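Local atomic coordinates of putative modification methylase (Thermus thermophilus, PDB entry 2ZIG), a protein that probably transfers a methyl group from S-adenosyl-L-methionine to the N4 position of cytosine in DNA, as a member of the N(4)/N(6)-methyltransferase family. Residues B[36-42]-B[85-89]; B[132-138]-B[203-209]; B[186-190]-B[234-238]; B[225-230]-B[252-258]. All coordinates share one frame; numbering follows the deposited sequence.

Interaction 1. Residues B[36-42]-B[85-89]; sequences FPEASVH and RLLVP
R85 reaches across to the backbone of F36. Its NH1 donates to F36 O at 2.6 Å, but the bond is bent, 132° at the hydrogen. The oxygen lies tilted from the guanidinium plane, while the donor sits in the carbonyl plane of F36. The chain gets there by bending at chi2 and chi3, which brings CD alongside E38, 3.5 Å from E38 CB. One face of the guanidinium is covered by L86 CD1. At its far end NH2 forms a salt bridge with E82, one helical turn earlier. An alanine in place of R85 would probably leave F36 O and the E82 carboxylate without this partner and uncover the CB of E38.

Beside this, the end of helix 66-86 is tied to the turn by main-chain bonds. A39 N donates to R85 O, almost straight at 174°. V41 N donates to L86 O at 2.8 Å, and S40 N adds a weak bond to the same oxygen. V88 N returns a bond to V41 O. Around them V41 CG2 packs on L86 CB, and V88 CG1 lies 3.2 Å from A39 O. Farther out, S40 OG donates to P37 O within the turn, and V41 and L86 both touch L240. V41 and L87 form a parallel bridge. Helix 66-86 thus ends against the start of strand 41-46, which with strand 91-97 fits the beta-alpha-beta crossover of a Rossmann-like methyltransferase.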
# COMPACT_ATOMS: atom_id res chain seq x y z
N PHE B 36 -0.15 -28.68 11.85
CA PHE B 36 -0.90 -29.12 10.68
C PHE B 36 0.08 -29.54 9.58
O PHE B 36 1.16 -28.97 9.46
CB PHE B 36 -1.79 -28.00 10.13
CG PHE B 36 -2.84 -27.52 11.09
CD1 PHE B 36 -3.39 -28.37 12.04
CD2 PHE B 36 -3.30 -26.21 11.02
CE1 PHE B 36 -4.39 -27.94 12.91
CE2 PHE B 36 -4.30 -25.76 11.89
CZ PHE B 36 -4.85 -26.62 12.83
N PRO B 37 -0.31 -30.53 8.76
CA PRO B 37 0.53 -31.04 7.67
C PRO B 37 0.78 -30.00 6.58
O PRO B 37 -0.10 -29.20 6.26
CB PRO B 37 -0.25 -32.24 7.16
CG PRO B 37 -1.67 -31.83 7.41
CD PRO B 37 -1.61 -31.21 8.78
N GLU B 38 1.98 -30.04 6.01
CA GLU B 38 2.36 -29.11 4.95
C GLU B 38 1.50 -29.25 3.71
O GLU B 38 0.92 -30.31 3.45
CB GLU B 38 3.83 -29.32 4.58
CG GLU B 38 4.28 -28.49 3.39
CD GLU B 38 5.69 -28.83 2.93
OE1 GLU B 38 5.95 -30.03 2.70
OE2 GLU B 38 6.52 -27.90 2.80
N ALA B 39 1.42 -28.18 2.93
CA ALA B 39 0.64 -28.15 1.70
C ALA B 39 -0.76 -28.72 1.87
O ALA B 39 -1.23 -29.45 1.01
CB ALA B 39 1.38 -28.91 0.61
N SER B 40 -1.42 -28.37 2.96
CA SER B 40 -2.77 -28.85 3.21
C SER B 40 -3.82 -27.73 3.16
O SER B 40 -5.01 -27.99 3.31
CB SER B 40 -2.85 -29.54 4.58
OG SER B 40 -2.53 -28.64 5.63
N VAL B 41 -3.38 -26.48 2.96
CA VAL B 41 -4.30 -25.34 2.92
C VAL B 41 -4.26 -24.64 1.57
O VAL B 41 -3.19 -24.41 1.01
CB VAL B 41 -3.97 -24.33 4.04
CG1 VAL B 41 -4.82 -23.07 3.87
CG2 VAL B 41 -4.24 -24.96 5.39
N HIS B 42 -5.43 -24.30 1.05
CA HIS B 42 -5.53 -23.66 -0.26
C HIS B 42 -5.56 -22.14 -0.26
O HIS B 42 -5.01 -21.51 -1.16
CB HIS B 42 -6.76 -24.19 -0.99
CG HIS B 42 -6.83 -25.68 -1.03
ND1 HIS B 42 -5.95 -26.44 -1.77
CD2 HIS B 42 -7.63 -26.55 -0.38
CE1 HIS B 42 -6.20 -27.72 -1.56
NE2 HIS B 42 -7.22 -27.82 -0.72
N ARG B 85 4.07 -22.66 4.75
CA ARG B 85 4.30 -24.09 4.76
C ARG B 85 3.00 -24.87 4.55
O ARG B 85 2.97 -25.89 3.86
CB ARG B 85 4.96 -24.49 6.08
CG ARG B 85 5.76 -25.76 6.01
CD ARG B 85 5.07 -26.86 6.76
NE ARG B 85 4.69 -26.45 8.10
CZ ARG B 85 3.96 -27.19 8.92
NH1 ARG B 85 3.53 -28.38 8.52
NH2 ARG B 85 3.63 -26.74 10.12
N LEU B 86 1.92 -24.38 5.16
CA LEU B 86 0.61 -25.01 5.04
C LEU B 86 0.01 -24.83 3.65
O LEU B 86 -0.64 -25.73 3.12
CB LEU B 86 -0.34 -24.42 6.09
CG LEU B 86 -0.36 -24.97 7.52
CD1 LEU B 86 1.02 -25.36 7.97
CD2 LEU B 86 -0.95 -23.91 8.44
N LEU B 87 0.24 -23.67 3.06
CA LEU B 87 -0.29 -23.36 1.74
C LEU B 87 0.19 -24.34 0.67
O LEU B 87 1.35 -24.78 0.69
CB LEU B 87 0.14 -21.93 1.37
CG LEU B 87 -0.88 -20.89 0.88
CD1 LEU B 87 -2.10 -20.84 1.79
CD2 LEU B 87 -0.18 -19.54 0.83
N VAL B 88 -0.70 -24.70 -0.25
CA VAL B 88 -0.33 -25.58 -1.34
C VAL B 88 0.28 -24.67 -2.39
O VAL B 88 -0.12 -23.51 -2.52
CB VAL B 88 -1.56 -26.29 -1.96
CG1 VAL B 88 -2.29 -27.10 -0.91
CG2 VAL B 88 -2.49 -25.27 -2.60
N PRO B 89 1.28 -25.16 -3.14
CA PRO B 89 1.89 -24.31 -4.16
C PRO B 89 0.83 -23.63 -5.01
O PRO B 89 -0.08 -24.29 -5.50
CB PRO B 89 2.74 -25.29 -4.96
CG PRO B 89 3.20 -26.24 -3.89
CD PRO B 89 1.93 -26.48 -3.09

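Interaction 2. Residues B[132-138]-B[203-209]; sequences NPIIWHK and QIWDDIP
I134 and W205 form the tight part of this contact. I134 CG2 sits over the five-membered ring of W205, 3.8 Å from its centroid and 5° off the normal, a CH-pi contact. With CG1 anti to the carbonyl carbon (chi1 -76°), CD1 extends along the same indole to W205 CZ2. The backbones pair as parallel strands: I135 N donates to Q203 O at 2.7 Å and W205 N to I135 O, then H137 N to W205 O. Q203 NE2 donates to P133 O at 2.9 Å, and its OE1 is taken by E166 N of the second subunit. Beyond the strand W136 NE1 donates in its ring plane to I208 O, very short at 2.5 Å.

Looser are H137, D206 and P209, the last two exposed to solvent. H137 CB lies 4.0 Å from D206 CB, and a water near H137 O holds D206 O weakly at best. P209 CA makes a CA-H...O contact with K138 O.

Strand 204-205 is an edge strand within this chain, and 167-174 pairs with the other edge of 129-137. Helix 222-232 packs on W136 and W205, while H137 packs on I204 of the second subunit and I204 on its H137.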
# COMPACT_ATOMS: atom_id res chain seq x y z
N ASN B 132 -0.54 -7.72 -6.63
CA ASN B 132 -1.12 -6.41 -6.37
C ASN B 132 -2.21 -6.51 -5.32
O ASN B 132 -3.05 -7.40 -5.34
CB ASN B 132 -1.69 -5.81 -7.66
CG ASN B 132 -0.69 -4.92 -8.36
OD1 ASN B 132 0.12 -4.26 -7.72
ND2 ASN B 132 -0.74 -4.90 -9.68
N PRO B 133 -2.21 -5.58 -4.37
CA PRO B 133 -3.27 -5.66 -3.36
C PRO B 133 -4.52 -5.08 -3.96
O PRO B 133 -4.49 -4.52 -5.05
CB PRO B 133 -2.73 -4.76 -2.25
CG PRO B 133 -2.10 -3.67 -3.05
CD PRO B 133 -1.32 -4.44 -4.11
N ILE B 134 -5.62 -5.23 -3.23
CA ILE B 134 -6.89 -4.65 -3.62
C ILE B 134 -7.14 -3.58 -2.55
O ILE B 134 -6.88 -3.81 -1.35
CB ILE B 134 -8.03 -5.69 -3.60
CG1 ILE B 134 -7.92 -6.60 -4.83
CG2 ILE B 134 -9.39 -4.98 -3.60
CD1 ILE B 134 -8.91 -7.76 -4.85
N ILE B 135 -7.59 -2.41 -2.98
CA ILE B 135 -7.86 -1.31 -2.07
C ILE B 135 -9.30 -1.36 -1.62
O ILE B 135 -10.22 -1.27 -2.42
CB ILE B 135 -7.63 0.07 -2.74
CG1 ILE B 135 -6.17 0.19 -3.19
CG2 ILE B 135 -7.98 1.19 -1.75
CD1 ILE B 135 -5.17 -0.19 -2.12
N TRP B 136 -9.51 -1.53 -0.32
CA TRP B 136 -10.86 -1.55 0.19
C TRP B 136 -11.25 -0.15 0.61
O TRP B 136 -10.83 0.33 1.67
CB TRP B 136 -10.95 -2.49 1.39
CG TRP B 136 -12.31 -2.47 2.05
CD1 TRP B 136 -13.52 -2.20 1.45
CD2 TRP B 136 -12.59 -2.79 3.41
NE1 TRP B 136 -14.53 -2.34 2.37
CE2 TRP B 136 -13.99 -2.70 3.58
CE3 TRP B 136 -11.80 -3.15 4.51
CZ2 TRP B 136 -14.62 -2.95 4.80
CZ3 TRP B 136 -12.42 -3.40 5.73
CH2 TRP B 136 -13.82 -3.30 5.86
N HIS B 137 -12.04 0.52 -0.22
CA HIS B 137 -12.49 1.87 0.11
C HIS B 137 -13.62 1.67 1.11
O HIS B 137 -14.79 1.54 0.76
CB HIS B 137 -12.98 2.61 -1.13
CG HIS B 137 -13.03 4.10 -0.94
ND1 HIS B 137 -13.40 4.96 -1.95
CD2 HIS B 137 -12.75 4.87 0.13
CE1 HIS B 137 -13.34 6.20 -1.51
NE2 HIS B 137 -12.94 6.18 -0.25
N LYS B 138 -13.20 1.61 2.37
CA LYS B 138 -14.05 1.38 3.52
C LYS B 138 -15.04 2.52 3.75
O LYS B 138 -16.25 2.31 3.76
CB LYS B 138 -13.15 1.22 4.75
CG LYS B 138 -13.67 0.36 5.88
CD LYS B 138 -12.60 0.29 6.98
CE LYS B 138 -13.04 -0.57 8.17
NZ LYS B 138 -14.22 -0.04 8.90
N GLN B 203 -9.04 -3.50 -8.88
CA GLN B 203 -8.15 -3.13 -7.79
C GLN B 203 -8.76 -2.31 -6.66
O GLN B 203 -8.16 -2.19 -5.60
CB GLN B 203 -6.89 -2.44 -8.35
CG GLN B 203 -5.87 -2.11 -7.28
CD GLN B 203 -4.43 -2.05 -7.79
OE1 GLN B 203 -4.16 -1.50 -8.85
NE2 GLN B 203 -3.52 -2.61 -7.02
N ILE B 204 -9.95 -1.76 -6.86
CA ILE B 204 -10.58 -0.98 -5.80
C ILE B 204 -12.03 -1.43 -5.55
O ILE B 204 -12.82 -1.54 -6.49
CB ILE B 204 -10.57 0.54 -6.13
CG1 ILE B 204 -9.12 1.00 -6.29
CG2 ILE B 204 -11.24 1.35 -5.02
CD1 ILE B 204 -8.97 2.49 -6.62
N TRP B 205 -12.33 -1.74 -4.29
CA TRP B 205 -13.68 -2.15 -3.91
C TRP B 205 -14.29 -0.99 -3.12
O TRP B 205 -13.85 -0.69 -2.01
CB TRP B 205 -13.64 -3.40 -3.03
CG TRP B 205 -13.27 -4.67 -3.76
CD1 TRP B 205 -13.08 -4.81 -5.11
CD2 TRP B 205 -13.08 -5.97 -3.20
NE1 TRP B 205 -12.79 -6.11 -5.42
CE2 TRP B 205 -12.78 -6.85 -4.26
CE3 TRP B 205 -13.12 -6.48 -1.89
CZ2 TRP B 205 -12.53 -8.22 -4.06
CZ3 TRP B 205 -12.87 -7.84 -1.69
CH2 TRP B 205 -12.58 -8.69 -2.78
N ASP B 206 -15.31 -0.35 -3.68
CA ASP B 206 -15.94 0.78 -3.00
C ASP B 206 -17.41 0.53 -2.71
O ASP B 206 -18.14 1.44 -2.30
CB ASP B 206 -15.80 2.05 -3.85
CG ASP B 206 -16.57 1.98 -5.15
OD1 ASP B 206 -17.05 0.89 -5.51
OD2 ASP B 206 -16.68 3.02 -5.83
N ASP B 207 -17.84 -0.72 -2.89
CA ASP B 207 -19.24 -1.08 -2.66
C ASP B 207 -19.47 -1.89 -1.39
O ASP B 207 -20.51 -2.52 -1.23
CB ASP B 207 -19.77 -1.86 -3.86
CG ASP B 207 -18.96 -3.12 -4.15
OD1 ASP B 207 -17.81 -3.24 -3.65
OD2 ASP B 207 -19.46 -4.00 -4.88
N ILE B 208 -18.49 -1.89 -0.48
CA ILE B 208 -18.63 -2.62 0.78
C ILE B 208 -18.16 -1.73 1.92
O ILE B 208 -16.97 -1.72 2.27
CB ILE B 208 -17.79 -3.91 0.79
CG1 ILE B 208 -18.19 -4.81 -0.38
CG2 ILE B 208 -18.01 -4.64 2.10
CD1 ILE B 208 -17.33 -6.06 -0.48
N PRO B 209 -19.08 -0.97 2.53
CA PRO B 209 -18.74 -0.08 3.64
C PRO B 209 -18.33 -0.78 4.93
O PRO B 209 -18.75 -1.91 5.20
CB PRO B 209 -20.01 0.75 3.82
CG PRO B 209 -21.09 -0.22 3.41
CD PRO B 209 -20.50 -0.84 2.17
O HOH W 1 -0.23 -1.67 -6.62
O HOH W 2 -17.86 1.33 0.98

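Interaction 3. Residues B[186-190]-B[234-238]; sequences QREKS and FVGDV
V235, F234 and Q186 carry this contact, in which a type II beta turn, F234 to D237, docks on the last turn of helix 184-190. D237 N closes the turn on F234 O. G236 takes its third position with positive phi, where a CB would be jammed against the carbonyl of V235.

V235 is gripped through both its backbone polar atoms. Its N donates to S190 OG at 3.0 Å and 167°. Its O accepts from Q186 NE2 at 2.9 Å, nearly straight beyond the carbonyl and close to the amide plane. The side chain adds apolar contact: CG2, anti to the carbonyl carbon, lies against K189 CB at 3.8 Å and near S190 OG.

F234 CD1 meets S190. S190 OG comes up at the ring edge, near its plane, and S190 CB is 3.5 Å from F234 CD1. Q186 O also approaches the ring, obliquely. P159 of the second subunit packs on both F234 and S190, so the contact belongs partly to the dimer interface.

Q186 is extended beyond CG, and this carries its amide past F234 CB to the turn. The amide is set by two neighbours: OE1 accepts from T183 N, while NE2 serves V235 O. A water that donates to D237 OD1 also meets NE2, weakly. D237 OD1 is further held by R180 in a salt bridge.

S190 OG passes its own proton back into the helix, donating to Q186 O at 2.6 Å.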
# COMPACT_ATOMS: atom_id res chain seq x y z
N GLN B 186 -15.16 -28.83 -9.87
CA GLN B 186 -14.68 -27.73 -9.04
C GLN B 186 -14.67 -26.45 -9.86
O GLN B 186 -15.08 -25.39 -9.40
CB GLN B 186 -13.28 -28.01 -8.49
CG GLN B 186 -13.27 -28.76 -7.15
CD GLN B 186 -11.88 -28.87 -6.55
OE1 GLN B 186 -10.93 -29.21 -7.24
NE2 GLN B 186 -11.77 -28.59 -5.25
N ARG B 187 -14.20 -26.56 -11.10
CA ARG B 187 -14.15 -25.42 -11.99
C ARG B 187 -15.58 -24.98 -12.31
O ARG B 187 -15.91 -23.79 -12.24
CB ARG B 187 -13.42 -25.79 -13.28
CG ARG B 187 -11.97 -26.21 -13.06
CD ARG B 187 -11.35 -26.60 -14.39
NE ARG B 187 -11.54 -25.54 -15.37
CZ ARG B 187 -11.61 -25.72 -16.69
NH1 ARG B 187 -11.79 -24.69 -17.49
NH2 ARG B 187 -11.51 -26.95 -17.19
N GLU B 188 -16.42 -25.94 -12.66
CA GLU B 188 -17.82 -25.67 -12.99
C GLU B 188 -18.59 -25.04 -11.84
O GLU B 188 -19.40 -24.15 -12.05
CB GLU B 188 -18.52 -26.96 -13.42
CG GLU B 188 -18.28 -27.32 -14.87
CD GLU B 188 -18.87 -28.66 -15.25
OE1 GLU B 188 -19.06 -28.88 -16.46
OE2 GLU B 188 -19.13 -29.49 -14.35
N LYS B 189 -18.34 -25.51 -10.62
CA LYS B 189 -19.05 -25.01 -9.44
C LYS B 189 -18.44 -23.72 -8.87
O LYS B 189 -19.05 -23.07 -8.02
CB LYS B 189 -19.08 -26.07 -8.34
CG LYS B 189 -19.86 -27.33 -8.67
CD LYS B 189 -21.35 -27.14 -8.46
CE LYS B 189 -22.10 -28.46 -8.56
NZ LYS B 189 -21.56 -29.47 -7.59
N SER B 190 -17.25 -23.37 -9.32
CA SER B 190 -16.57 -22.19 -8.81
C SER B 190 -16.46 -21.08 -9.84
O SER B 190 -16.06 -19.97 -9.51
CB SER B 190 -15.17 -22.56 -8.34
OG SER B 190 -15.21 -23.68 -7.48
N PHE B 234 -11.53 -22.90 -4.56
CA PHE B 234 -12.55 -23.67 -5.28
C PHE B 234 -13.44 -24.38 -4.27
O PHE B 234 -13.04 -24.62 -3.14
CB PHE B 234 -11.89 -24.72 -6.18
CG PHE B 234 -11.15 -24.15 -7.34
CD1 PHE B 234 -11.83 -23.74 -8.48
CD2 PHE B 234 -9.77 -24.00 -7.30
CE1 PHE B 234 -11.15 -23.19 -9.57
CE2 PHE B 234 -9.07 -23.46 -8.38
CZ PHE B 234 -9.76 -23.05 -9.52
N VAL B 235 -14.66 -24.71 -4.69
CA VAL B 235 -15.57 -25.43 -3.81
C VAL B 235 -14.78 -26.65 -3.31
O VAL B 235 -14.06 -27.27 -4.08
CB VAL B 235 -16.83 -25.91 -4.57
CG1 VAL B 235 -17.71 -26.74 -3.67
CG2 VAL B 235 -17.61 -24.71 -5.09
N GLY B 236 -14.90 -26.97 -2.03
CA GLY B 236 -14.17 -28.10 -1.50
C GLY B 236 -12.80 -27.77 -0.92
O GLY B 236 -12.29 -28.53 -0.09
N ASP B 237 -12.20 -26.66 -1.34
CA ASP B 237 -10.89 -26.25 -0.81
C ASP B 237 -10.94 -25.93 0.68
O ASP B 237 -12.02 -25.74 1.25
CB ASP B 237 -10.36 -25.00 -1.52
CG ASP B 237 -9.92 -25.25 -2.94
OD1 ASP B 237 -9.80 -26.43 -3.35
OD2 ASP B 237 -9.67 -24.25 -3.65
N VAL B 238 -9.77 -25.86 1.30
CA VAL B 238 -9.64 -25.55 2.71
C VAL B 238 -9.27 -24.07 2.85
O VAL B 238 -8.25 -23.62 2.31
CB VAL B 238 -8.53 -26.39 3.39
CG1 VAL B 238 -8.41 -26.02 4.86
CG2 VAL B 238 -8.83 -27.89 3.23
O HOH W 3 -9.96 -28.78 -2.38

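Interaction 4. Residues B[225-230]-B[252-258]; sequences AERLVR and AAARWGR
E226 and A252 bring the two helices closest, with CA atoms 4.6 Å apart, and helix 248-255 then ends in a Schellman motif: G257 is C-prime, R258 N bonds A253 O, and G257 N weakly bonds A254 O. Alanines allow this approach. A225 CB and A252 CB are only 3.4 Å apart, tighter than usual, and E226 CG lies on A252 CB as well.

Beyond the alanines the contact turns polar. E226 OE2 takes R255 NE at 2.6 Å in a salt bridge, the oxygen lying in the guanidinium plane at its edge. W256 NE1 adds a weak bond to the same oxygen, which lies in the plane of the indole. The carboxylate itself stands almost upright to that ring.

R230 lies flat on one face of W256, planes 2° apart. Its CD sits over the six-membered ring, 3.5 Å from the centroid and 3° off the normal, while CZ is off-centre in a cation-pi contact. The bend at chi3 (59°) lays the guanidinium along the ring. Replacing W256 with an alanine would probably free the R230 guanidinium to turn and take the weaker of these two partners from E226.

R258 slides past V229 in the opposite direction, its CD 3.6 Å from V229 CG1. Its NH1 donates to W256 O in the carbonyl plane, and a water joins NH2 to R230 O. S233 O accepts from NH2 too.

The contact joins helix 222-232 to the C-terminal end of helix 248-255 in the Rossmann-like methyltransferase fold, beside T248, which binds S-adenosyl-L-methionine.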
# COMPACT_ATOMS: atom_id res chain seq x y z
N ALA B 225 -15.32 -11.08 2.94
CA ALA B 225 -14.69 -12.39 3.04
C ALA B 225 -15.26 -13.35 1.99
O ALA B 225 -14.52 -14.11 1.37
CB ALA B 225 -14.89 -12.97 4.45
N GLU B 226 -16.57 -13.30 1.79
CA GLU B 226 -17.18 -14.20 0.80
C GLU B 226 -16.64 -13.94 -0.59
O GLU B 226 -16.43 -14.86 -1.36
CB GLU B 226 -18.70 -14.05 0.81
CG GLU B 226 -19.34 -14.51 2.10
CD GLU B 226 -20.83 -14.27 2.11
OE1 GLU B 226 -21.25 -13.15 1.77
OE2 GLU B 226 -21.58 -15.20 2.48
N ARG B 227 -16.41 -12.67 -0.91
CA ARG B 227 -15.89 -12.29 -2.21
C ARG B 227 -14.49 -12.89 -2.40
O ARG B 227 -14.17 -13.43 -3.45
CB ARG B 227 -15.86 -10.76 -2.30
CG ARG B 227 -15.63 -10.19 -3.68
CD ARG B 227 -15.85 -8.67 -3.70
NE ARG B 227 -17.26 -8.29 -3.64
CZ ARG B 227 -17.72 -7.04 -3.81
NH1 ARG B 227 -16.87 -6.04 -4.05
NH2 ARG B 227 -19.02 -6.81 -3.78
N LEU B 228 -13.65 -12.81 -1.37
CA LEU B 228 -12.29 -13.35 -1.45
C LEU B 228 -12.30 -14.87 -1.61
O LEU B 228 -11.58 -15.42 -2.45
CB LEU B 228 -11.49 -12.93 -0.22
CG LEU B 228 -11.24 -11.41 -0.16
CD1 LEU B 228 -10.68 -10.99 1.21
CD2 LEU B 228 -10.27 -11.02 -1.29
N VAL B 229 -13.13 -15.55 -0.83
CA VAL B 229 -13.23 -17.00 -0.92
C VAL B 229 -13.61 -17.39 -2.35
O VAL B 229 -12.96 -18.26 -2.95
CB VAL B 229 -14.29 -17.56 0.06
CG1 VAL B 229 -14.52 -19.05 -0.22
CG2 VAL B 229 -13.83 -17.38 1.49
N ARG B 230 -14.64 -16.76 -2.90
CA ARG B 230 -15.09 -17.07 -4.25
C ARG B 230 -14.04 -16.79 -5.32
O ARG B 230 -14.01 -17.46 -6.35
CB ARG B 230 -16.36 -16.30 -4.58
CG ARG B 230 -17.52 -16.59 -3.64
CD ARG B 230 -18.76 -15.85 -4.07
NE ARG B 230 -19.15 -16.23 -5.42
CZ ARG B 230 -20.03 -15.56 -6.15
NH1 ARG B 230 -20.62 -14.48 -5.66
NH2 ARG B 230 -20.33 -15.99 -7.38
N ALA B 252 -17.85 -17.22 5.92
CA ALA B 252 -17.81 -16.93 4.49
C ALA B 252 -17.42 -18.20 3.74
O ALA B 252 -17.99 -18.52 2.71
CB ALA B 252 -16.81 -15.82 4.19
N ALA B 253 -16.44 -18.92 4.26
CA ALA B 253 -15.98 -20.15 3.63
C ALA B 253 -17.09 -21.21 3.57
O ALA B 253 -17.40 -21.76 2.51
CB ALA B 253 -14.78 -20.69 4.38
N ALA B 254 -17.69 -21.50 4.72
CA ALA B 254 -18.74 -22.50 4.78
C ALA B 254 -19.98 -22.16 3.95
O ALA B 254 -20.60 -23.04 3.36
CB ALA B 254 -19.14 -22.74 6.22
N ARG B 255 -20.35 -20.89 3.91
CA ARG B 255 -21.53 -20.49 3.14
C ARG B 255 -21.32 -20.74 1.66
O ARG B 255 -22.29 -20.86 0.91
CB ARG B 255 -21.87 -19.02 3.37
CG ARG B 255 -22.42 -18.70 4.75
CD ARG B 255 -22.43 -17.20 4.97
NE ARG B 255 -23.29 -16.50 4.03
CZ ARG B 255 -24.61 -16.42 4.16
NH1 ARG B 255 -25.34 -15.77 3.26
NH2 ARG B 255 -25.20 -16.99 5.20
N TRP B 256 -20.06 -20.83 1.24
CA TRP B 256 -19.75 -21.06 -0.17
C TRP B 256 -19.16 -22.42 -0.52
O TRP B 256 -18.42 -22.56 -1.49
CB TRP B 256 -18.85 -19.94 -0.70
CG TRP B 256 -19.64 -18.70 -0.85
CD1 TRP B 256 -19.91 -17.77 0.11
CD2 TRP B 256 -20.45 -18.36 -1.98
NE1 TRP B 256 -20.86 -16.88 -0.34
CE2 TRP B 256 -21.21 -17.22 -1.62
CE3 TRP B 256 -20.62 -18.90 -3.26
CZ2 TRP B 256 -22.12 -16.62 -2.49
CZ3 TRP B 256 -21.53 -18.30 -4.13
CH2 TRP B 256 -22.26 -17.17 -3.73
N GLY B 257 -19.49 -23.44 0.26
CA GLY B 257 -18.99 -24.77 -0.04
C GLY B 257 -17.49 -25.01 0.10
O GLY B 257 -16.96 -25.92 -0.54
N ARG B 258 -16.81 -24.22 0.92
CA ARG B 258 -15.38 -24.43 1.17
C ARG B 258 -15.27 -24.95 2.60
O ARG B 258 -16.15 -24.68 3.42
CB ARG B 258 -14.58 -23.12 1.06
CG ARG B 258 -14.14 -22.77 -0.34
CD ARG B 258 -15.30 -22.38 -1.22
NE ARG B 258 -14.85 -21.79 -2.47
CZ ARG B 258 -15.65 -21.46 -3.48
NH1 ARG B 258 -16.95 -21.68 -3.38
NH2 ARG B 258 -15.14 -20.91 -4.58
O HOH W 4 -15.86 -19.29 -6.90

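Interaction 2 is the most buried of the four and joins strands at one end of the sheet. Interaction 1 is partly buried and lies on the opposite side of the chain's centre, with main-chain bonds from a turn to a helix end. Interactions 3 and 4 are also partly buried. Interaction 3 relies on polar side chains gripping a turn, whereas interaction 4 combines alanine packing with a salt bridge and a stacked arginine. They meet where G236 N approaches G257 O at 2.8 Å. Helix 222-232 connects interaction 4 to interaction 2 through the D207-R227 salt bridge. H42 and V238 join interactions 1 and 3. Interactions 2 and 3 both reach the second subunit.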